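Side-chain contacts in peroxisomal acyl-coenzyme A oxidase 1 (Arabidopsis thaliana, PDB 1W07), which catalyses the FAD-dependent, oxygen-consuming desaturation of long- and medium-chain acyl-CoAs to 2-trans-enoyl-CoAs in peroxisomal beta-oxidation, releasing hydrogen peroxide: residues Phe32-Ser35 / Asp36-Arg40; Gly87-Arg90 / His91-Gln95. The protein carries 1 engineered substitution. All coordinates share one frame; numbering follows the deposited sequence.

Contact 1 of 2, residues Phe32-Ser35 / Asp36-Arg40; sequences FEVS and DRIAR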
loop_
_atom_site.group_PDB
_atom_site.type_symbol
_atom_site.label_atom_id
_atom_site.label_comp_id
_atom_site.label_asym_id
_atom_site.label_seq_id
_atom_site.Cartn_x
_atom_site.Cartn_y
_atom_site.Cartn_z
ATOM N N PHE B 32 -4.877 -27.678 15.020
ATOM C CA PHE B 32 -4.909 -27.995 13.599
ATOM C C PHE B 32 -6.180 -28.730 13.195
ATOM O O PHE B 32 -6.817 -28.384 12.188
ATOM C CB PHE B 32 -3.710 -28.858 13.217
ATOM C CG PHE B 32 -3.790 -29.416 11.824
ATOM C CD1 PHE B 32 -3.577 -28.599 10.711
ATOM C CD2 PHE B 32 -4.124 -30.748 11.620
ATOM C CE1 PHE B 32 -3.698 -29.109 9.413
ATOM C CE2 PHE B 32 -4.250 -31.268 10.331
ATOM C CZ PHE B 32 -4.039 -30.451 9.225
ATOM N N GLU B 33 -6.534 -29.752 13.973
ATOM C CA GLU B 33 -7.715 -30.571 13.701
ATOM C C GLU B 33 -9.016 -29.783 13.755
ATOM O O GLU B 33 -9.863 -29.908 12.877
ATOM C CB GLU B 33 -7.780 -31.739 14.697
ATOM C CG GLU B 33 -6.757 -32.837 14.434
ATOM C CD GLU B 33 -6.933 -34.032 15.343
ATOM O OE1 GLU B 33 -6.228 -35.046 15.137
ATOM O OE2 GLU B 33 -7.764 -33.958 16.279
ATOM N N VAL B 34 -9.178 -28.984 14.799
ATOM C CA VAL B 34 -10.387 -28.199 14.953
ATOM C C VAL B 34 -10.502 -27.161 13.838
ATOM O O VAL B 34 -11.584 -26.919 13.300
ATOM C CB VAL B 34 -10.416 -27.487 16.325
ATOM C CG1 VAL B 34 -11.681 -26.680 16.462
ATOM C CG2 VAL B 34 -10.338 -28.520 17.444
ATOM N N SER B 35 -9.381 -26.549 13.481
ATOM C CA SER B 35 -9.399 -25.535 12.441
ATOM C C SER B 35 -9.671 -26.150 11.070
ATOM O O SER B 35 -10.426 -25.602 10.261
ATOM C CB SER B 35 -8.068 -24.794 12.426
ATOM O OG SER B 35 -8.096 -23.750 11.489
ATOM N N ASP B 36 -9.057 -27.298 10.813
ATOM C CA ASP B 36 -9.232 -27.959 9.535
ATOM C C ASP B 36 -10.691 -28.353 9.337
ATOM O O ASP B 36 -11.245 -28.174 8.255
ATOM C CB ASP B 36 -8.311 -29.183 9.459
ATOM C CG ASP B 36 -8.458 -29.945 8.164
ATOM O OD1 ASP B 36 -9.001 -31.070 8.200
ATOM O OD2 ASP B 36 -8.032 -29.435 7.100
ATOM N N ARG B 37 -11.312 -28.863 10.394
ATOM C CA ARG B 37 -12.706 -29.292 10.349
ATOM C C ARG B 37 -13.660 -28.122 10.109
ATOM O O ARG B 37 -14.495 -28.164 9.212
ATOM C CB ARG B 37 -13.078 -29.974 11.665
ATOM C CG ARG B 37 -14.436 -30.655 11.660
ATOM C CD ARG B 37 -14.964 -30.771 13.080
ATOM N NE ARG B 37 -13.939 -31.252 14.003
ATOM C CZ ARG B 37 -13.717 -30.725 15.204
ATOM N NH1 ARG B 37 -14.449 -29.699 15.625
ATOM N NH2 ARG B 37 -12.767 -31.219 15.985
ATOM N N ILE B 38 -13.536 -27.084 10.924
ATOM C CA ILE B 38 -14.402 -25.921 10.795
ATOM C C ILE B 38 -14.179 -25.220 9.458
ATOM O O ILE B 38 -15.127 -24.719 8.848
ATOM C CB ILE B 38 -14.167 -24.923 11.941
ATOM C CG1 ILE B 38 -14.401 -25.616 13.285
ATOM C CG2 ILE B 38 -15.112 -23.741 11.801
ATOM C CD1 ILE B 38 -15.815 -26.158 13.469
ATOM N N ALA B 39 -12.929 -25.192 9.002
ATOM C CA ALA B 39 -12.601 -24.552 7.735
ATOM C C ALA B 39 -13.389 -25.202 6.605
ATOM O O ALA B 39 -13.988 -24.504 5.780
ATOM C CB ALA B 39 -11.094 -24.655 7.459
ATOM N N ARG B 40 -13.401 -26.533 6.573
ATOM C CA ARG B 40 -14.125 -27.256 5.529
ATOM C C ARG B 40 -15.628 -27.051 5.670
ATOM O O ARG B 40 -16.345 -26.960 4.675
ATOM C CB ARG B 40 -13.778 -28.750 5.585
ATOM C CG ARG B 40 -12.372 -29.060 5.089
ATOM C CD ARG B 40 -11.709 -30.152 5.910
ATOM N NE ARG B 40 -12.383 -31.444 5.794
ATOM C CZ ARG B 40 -12.235 -32.265 4.759
ATOM N NH1 ARG B 40 -11.431 -31.931 3.755
ATOM N NH2 ARG B 40 -12.883 -33.423 4.729
#

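Contact 2 of 2, residues Gly87-Arg90 / His91-Gln95; sequences GRLR and HFIDQ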
loop_
_atom_site.group_PDB
_atom_site.type_symbol
_atom_site.label_atom_id
_atom_site.label_comp_id
_atom_site.label_asym_id
_atom_site.label_seq_id
_atom_site.Cartn_x
_atom_site.Cartn_y
_atom_site.Cartn_z
ATOM N N GLY B 87 -15.417 -19.679 17.447
ATOM C CA GLY B 87 -14.424 -18.684 17.070
ATOM C C GLY B 87 -13.820 -19.027 15.718
ATOM O O GLY B 87 -13.673 -18.156 14.855
ATOM N N ARG B 88 -13.477 -20.296 15.518
ATOM C CA ARG B 88 -12.914 -20.712 14.239
ATOM C C ARG B 88 -13.924 -20.554 13.109
ATOM O O ARG B 88 -13.552 -20.311 11.966
ATOM C CB ARG B 88 -12.433 -22.165 14.301
ATOM C CG ARG B 88 -11.186 -22.389 15.138
ATOM C CD ARG B 88 -10.039 -21.466 14.714
ATOM N NE ARG B 88 -10.146 -20.146 15.334
ATOM C CZ ARG B 88 -9.375 -19.103 15.020
ATOM N NH1 ARG B 88 -8.430 -19.219 14.086
ATOM N NH2 ARG B 88 -9.539 -17.944 15.645
ATOM N N LEU B 89 -15.201 -20.707 13.434
ATOM C CA LEU B 89 -16.262 -20.569 12.449
ATOM C C LEU B 89 -16.283 -19.130 11.934
ATOM O O LEU B 89 -16.242 -18.882 10.723
ATOM C CB LEU B 89 -17.612 -20.893 13.082
ATOM C CG LEU B 89 -18.814 -20.895 12.141
ATOM C CD1 LEU B 89 -18.831 -22.168 11.316
ATOM C CD2 LEU B 89 -20.068 -20.804 12.964
ATOM N N ARG B 90 -16.350 -18.179 12.857
ATOM C CA ARG B 90 -16.374 -16.773 12.478
ATOM C C ARG B 90 -15.092 -16.411 11.733
ATOM O O ARG B 90 -15.115 -15.617 10.789
ATOM C CB ARG B 90 -16.518 -15.881 13.712
ATOM C CG ARG B 90 -17.880 -15.956 14.398
ATOM C CD ARG B 90 -18.018 -14.840 15.421
ATOM N NE ARG B 90 -17.126 -15.029 16.561
ATOM C CZ ARG B 90 -17.395 -15.821 17.595
ATOM N NH1 ARG B 90 -18.538 -16.497 17.639
ATOM N NH2 ARG B 90 -16.516 -15.946 18.577
ATOM N N HIS B 91 -13.979 -16.996 12.160
ATOM C CA HIS B 91 -12.689 -16.749 11.537
ATOM C C HIS B 91 -12.719 -17.113 10.057
ATOM O O HIS B 91 -12.288 -16.322 9.206
ATOM C CB HIS B 91 -11.606 -17.556 12.253
ATOM C CG HIS B 91 -10.281 -17.553 11.556
ATOM N ND1 HIS B 91 -9.468 -16.443 11.501
ATOM C CD2 HIS B 91 -9.636 -18.527 10.869
ATOM C CE1 HIS B 91 -8.375 -16.731 10.815
ATOM N NE2 HIS B 91 -8.453 -17.990 10.416
ATOM N N PHE B 92 -13.218 -18.304 9.731
ATOM C CA PHE B 92 -13.252 -18.691 8.329
ATOM C C PHE B 92 -14.365 -18.047 7.494
ATOM O O PHE B 92 -14.239 -17.947 6.280
ATOM C CB PHE B 92 -13.250 -20.216 8.209
ATOM C CG PHE B 92 -11.951 -20.842 8.647
ATOM C CD1 PHE B 92 -11.868 -21.551 9.842
ATOM C CD2 PHE B 92 -10.802 -20.692 7.876
ATOM C CE1 PHE B 92 -10.660 -22.102 10.265
ATOM C CE2 PHE B 92 -9.587 -21.239 8.290
ATOM C CZ PHE B 92 -9.516 -21.942 9.484
ATOM N N ILE B 93 -15.434 -17.591 8.136
ATOM C CA ILE B 93 -16.506 -16.899 7.415
ATOM C C ILE B 93 -15.831 -15.664 6.782
ATOM O O ILE B 93 -16.253 -15.169 5.729
ATOM C CB ILE B 93 -17.650 -16.486 8.381
ATOM C CG1 ILE B 93 -18.429 -17.736 8.808
ATOM C CG2 ILE B 93 -18.572 -15.465 7.721
ATOM C CD1 ILE B 93 -19.533 -17.458 9.832
ATOM N N ASP B 94 -14.784 -15.180 7.454
ATOM C CA ASP B 94 -13.956 -14.087 6.964
ATOM C C ASP B 94 -14.700 -12.832 6.511
ATOM O O ASP B 94 -14.472 -12.322 5.414
ATOM C CB ASP B 94 -13.114 -14.646 5.819
ATOM C CG ASP B 94 -11.985 -13.728 5.416
ATOM O OD1 ASP B 94 -11.674 -13.681 4.211
ATOM O OD2 ASP B 94 -11.395 -13.077 6.300
ATOM N N GLN B 95 -15.601 -12.326 7.347
ATOM C CA GLN B 95 -16.339 -11.139 6.955
ATOM C C GLN B 95 -16.575 -10.195 8.119
ATOM O O GLN B 95 -17.366 -10.474 9.012
ATOM C CB GLN B 95 -17.667 -11.545 6.304
ATOM C CG GLN B 95 -18.433 -10.374 5.679
ATOM C CD GLN B 95 -19.237 -10.782 4.457
ATOM O OE1 GLN B 95 -18.744 -11.511 3.593
ATOM N NE2 GLN B 95 -20.468 -10.295 4.364
HETATM O O HOH W 1 -15.936 -13.300 10.097
#

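Contact 1 of 2, residues Phe32-Ser35 / Asp36-Arg40
Two successive turns of helix 29-43, in the N-terminal domain of the oxidase, meet here through side chains three and four residues apart, V34 with R37 and with I38, and F32 with D36. Four i to i+4 backbone bonds hold the turns together; the straightest runs from I38 N to V34 O (3.1 Å, 171° at the hydrogen). Beside it, CG1 of V34 lies 4.3 Å from CG1 of I38, an apolar pair on the buried side. R37 departs with CG anti to the backbone N (chi1 -171°) and bends at chi3, which folds the guanidinium back toward the preceding turn. One face of that group lies over CA of V34, and its NH2 comes to 3.9 Å from V34 CG2. The charge is answered by E85 of helix 83-93, which forms a salt bridge to NH1, whereas OE2 of E33 stays 5.7 Å from R37 NH2. On another side, CB of D36 sits over one face of the F32 ring, 4.5 Å from CZ, and D36 OD2 is hydrogen-bonded to ND2 of N608. V34 thus gives R37 a hydrocarbon bed, while the polar ends of R37 and D36 are engaged beyond this helix.

Contact 2 of 2, residues Gly87-Arg90 / His91-Gln95
The guanidinium of R88 stacks on the imidazole of H91, three residues on, with centres 4.3 Å apart and planes only 14° from parallel. NH1 of R88 does most of the touching: it stands over the ring face, displaced toward the rim, 3.5 Å from H91 CD2. Bends at chi2 (-53°) and chi3 (83°) curl the arginine back over the ring, while CB of H91 lies above the centre of the guanidinium. Were this histidine an alanine, the R88 guanidinium would probably lose the flat group it rests on and be freer to turn. The apolar contact is L89 CG with I93 CD1, at 4.2 Å. Backbone bonds include H91 N to G87 O (2.9 Å) and I93 N to L89 O (3.0 Å), the latter in the carbonyl plane. Helical geometry ends at D94, whose phi is positive; a water 2.6 Å from R90 O in the last turn accepts from Q95 N (2.9 Å) after the helix. In the fold, F92 packs on helix 29-43 and edge-to-face on Y613, L89 and I93 reach helix 58-78, and D94 forms a salt bridge with R298.

Overall arrangement
Contact 1, on helix 29-43, precedes contact 2, on helix 83-93, along the chain, and both fall in the N-terminal acyl-CoA oxidase region. Their centres are about 11 Å apart, on the same side of the chain's centre, and the two helices touch directly. F92 CZ is 3.1 Å from S35 OG and 3.7 Å from A39 CB, so the phenylalanine lies against one flank of helix 29-43; I38 CG2 packs 3.4 Å from L89 CA. Helix 58-78 intervenes in sequence and also touches contact 2. Together the contacts belong to one interhelical interface in this helical domain, away from the flavin and catalytic sites.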